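Local coordinates for acyl-[acyl-carrier-protein]--UDP-N-acetylglucosamine O-acyltransferase (Acinetobacter baumannii, PDB 4E6U) that catalyses transfer of an acyl chain from acyl carrier protein to UDP-N-acetylglucosamine, the first step of lipid A synthesis in the lipopolysaccharide pathway, at the interface of chains A and B. Residues are numbered along the deposited sequence; one frame, centred on the assembly and turned at random. Chains: chain A/B, Acyl-[acyl-carrier-protein]--UDP-N-acetylglucosamine O-acyltransferase.

The interface of chains A and B. Residues chain A 51, 69, 72, 99, 101; chain B 66, 95-97, 121.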
loop_
_atom_site.group_PDB
_atom_site.type_symbol
_atom_site.label_atom_id
_atom_site.label_comp_id
_atom_site.label_asym_id
_atom_site.label_seq_id
_atom_site.Cartn_x
_atom_site.Cartn_y
_atom_site.Cartn_z
ATOM N N VAL A 51 18.637 -2.724 -4.124
ATOM C CA VAL A 51 18.934 -2.792 -5.561
ATOM C C VAL A 51 18.957 -1.378 -6.128
ATOM O O VAL A 51 17.971 -0.642 -6.008
ATOM C CB VAL A 51 17.908 -3.660 -6.332
ATOM C CG1 VAL A 51 18.132 -3.533 -7.862
ATOM C CG2 VAL A 51 17.971 -5.120 -5.862
ATOM N N SER A 69 13.984 -0.469 -4.063
ATOM C CA SER A 69 14.313 -0.589 -5.477
ATOM C C SER A 69 14.551 0.818 -6.007
ATOM O O SER A 69 13.612 1.614 -6.139
ATOM C CB SER A 69 13.155 -1.250 -6.215
ATOM O OG SER A 69 13.413 -1.312 -7.602
ATOM N N GLU A 72 15.208 1.963 -10.911
ATOM C CA GLU A 72 14.767 0.908 -11.800
ATOM C C GLU A 72 14.027 1.522 -12.984
ATOM O O GLU A 72 13.544 2.656 -12.885
ATOM C CB GLU A 72 13.868 -0.079 -11.026
ATOM C CG GLU A 72 13.506 -1.362 -11.800
ATOM C CD GLU A 72 14.744 -2.023 -12.421
ATOM O OE1 GLU A 72 15.436 -2.770 -11.701
ATOM O OE2 GLU A 72 15.062 -1.777 -13.616
ATOM N N SER A 99 10.186 2.414 -4.010
ATOM C CA SER A 99 10.522 2.176 -5.414
ATOM C C SER A 99 10.642 3.529 -6.087
ATOM O O SER A 99 9.717 4.348 -6.007
ATOM C CB SER A 99 9.504 1.266 -6.113
ATOM O OG SER A 99 8.178 1.716 -5.901
ATOM N N HIS A 101 11.754 5.240 -9.719
ATOM C CA HIS A 101 11.955 4.851 -11.110
ATOM C C HIS A 101 12.560 5.939 -11.974
ATOM O O HIS A 101 12.352 7.112 -11.719
ATOM C CB HIS A 101 10.652 4.352 -11.725
ATOM C CG HIS A 101 10.216 3.039 -11.174
ATOM N ND1 HIS A 101 8.964 2.513 -11.404
ATOM C CD2 HIS A 101 10.863 2.158 -10.370
ATOM C CE1 HIS A 101 8.872 1.344 -10.789
ATOM N NE2 HIS A 101 10.013 1.099 -10.165
ATOM N N GLN B 66 12.774 -7.409 -8.881
ATOM C CA GLN B 66 13.248 -7.668 -7.538
ATOM C C GLN B 66 12.172 -7.496 -6.475
ATOM O O GLN B 66 11.317 -6.577 -6.542
ATOM C CB GLN B 66 14.436 -6.739 -7.209
ATOM C CG GLN B 66 14.204 -5.233 -7.464
ATOM C CD GLN B 66 14.549 -4.752 -8.867
ATOM O OE1 GLN B 66 14.562 -3.522 -9.118
ATOM N NE2 GLN B 66 14.828 -5.648 -9.753
ATOM N N ARG B 95 6.091 -6.318 -11.407
ATOM C CA ARG B 95 7.025 -5.340 -10.875
ATOM C C ARG B 95 7.409 -5.605 -9.413
ATOM O O ARG B 95 6.954 -6.566 -8.763
ATOM C CB ARG B 95 6.427 -3.947 -11.049
ATOM C CG ARG B 95 6.232 -3.551 -12.534
ATOM C CD ARG B 95 7.539 -3.693 -13.352
ATOM N NE ARG B 95 8.583 -2.895 -12.723
ATOM C CZ ARG B 95 9.203 -1.845 -13.253
ATOM N NH1 ARG B 95 8.976 -1.463 -14.511
ATOM N NH2 ARG B 95 10.094 -1.191 -12.514
ATOM N N GLU B 96 8.286 -4.749 -8.904
ATOM C CA GLU B 96 8.809 -4.929 -7.551
ATOM C C GLU B 96 7.726 -5.081 -6.513
ATOM O O GLU B 96 6.682 -4.422 -6.593
ATOM C CB GLU B 96 9.704 -3.757 -7.142
ATOM C CG GLU B 96 10.860 -3.460 -8.117
ATOM C CD GLU B 96 10.520 -2.366 -9.101
ATOM O OE1 GLU B 96 9.651 -2.581 -9.984
ATOM O OE2 GLU B 96 11.104 -1.275 -8.986
ATOM N N HIS B 97 7.966 -5.930 -5.522
ATOM C CA HIS B 97 7.120 -6.015 -4.331
ATOM C C HIS B 97 5.748 -6.625 -4.560
ATOM O O HIS B 97 4.913 -6.602 -3.656
ATOM C CB HIS B 97 6.983 -4.646 -3.615
ATOM C CG HIS B 97 8.299 -4.003 -3.309
ATOM N ND1 HIS B 97 8.671 -2.783 -3.831
ATOM C CD2 HIS B 97 9.346 -4.432 -2.566
ATOM C CE1 HIS B 97 9.882 -2.473 -3.392
ATOM N NE2 HIS B 97 10.320 -3.463 -2.640
ATOM N N VAL B 121 4.030 -2.017 -9.190
ATOM C CA VAL B 121 4.642 -2.279 -7.883
ATOM C C VAL B 121 3.601 -2.577 -6.813
ATOM O O VAL B 121 2.584 -1.884 -6.691
ATOM C CB VAL B 121 5.537 -1.096 -7.441
ATOM C CG1 VAL B 121 5.961 -1.220 -6.010
ATOM C CG2 VAL B 121 6.771 -0.983 -8.342
#
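The carboxylate of B:Glu96 reaches between A:Ser69 and A:His101 and ties both to chain B through one oxygen. A:Ser69 OG meets B:Glu96 OE2 at 2.7 Å on the anti side, whereas A:His101 NE2 meets the same OE2 on the syn side at 2.9 Å, with an angle of 161° at the hydrogen. Imidazole and carboxylate meet tip to tip and nearly coplanar, and the oxygen lies at the ring edge. With chi1 at -54°, B:Glu96 CG lies beside its backbone N and 3.7 Å from A:Ser69 CB; the bend at chi2 then aims the carboxylate. The second oxygen is held within chain B: B:Arg95 NE (3.0 Å) and NH2 (2.9 Å) both bind B:Glu96 OE1 side-on, in a salt bridge that should fix the carboxylate's rotation. The guanidinium slides past the imidazole, its plane tilted from the ring.

B:Gln66 extends the polar network. Its crowded chi1 (52°) and bent chi2 send the amide toward A:Ser69 and A:Glu72. As modelled, B:Gln66 OE1 accepts a hydrogen bond from A:Ser69 OG at 2.9 Å, in the carbonyl plane on a lone pair, but one hydroxyl proton cannot serve this oxygen and B:Glu96 together. Tip to tip with the amide, A:Glu72 OE1 comes within 2.8 Å of B:Gln66 OE1, a doubtful pairing of two acceptors. The proton may alternate and A:Glu72 might be protonated, or a flipped amide could place NE2 there, donating to A:Glu72 and A:Ser69 OG. A:Val51 CG2 packs on the CB-CG stem of B:Gln66, and CG1 lies against the amide. Elsewhere, both methyls of B:Val121 lie against the hydroxyl of A:Ser99, and B:Val121 CG2 also touches A:His101 CE1, 4.0 Å away.

Short strands of chain A's left-handed parallel beta-helix thus meet loops of chain B's. Such contacts hold the LpxA homotrimer together, and the polar network may also help shape the catalytic clefts, which in this family lie between neighbouring subunits.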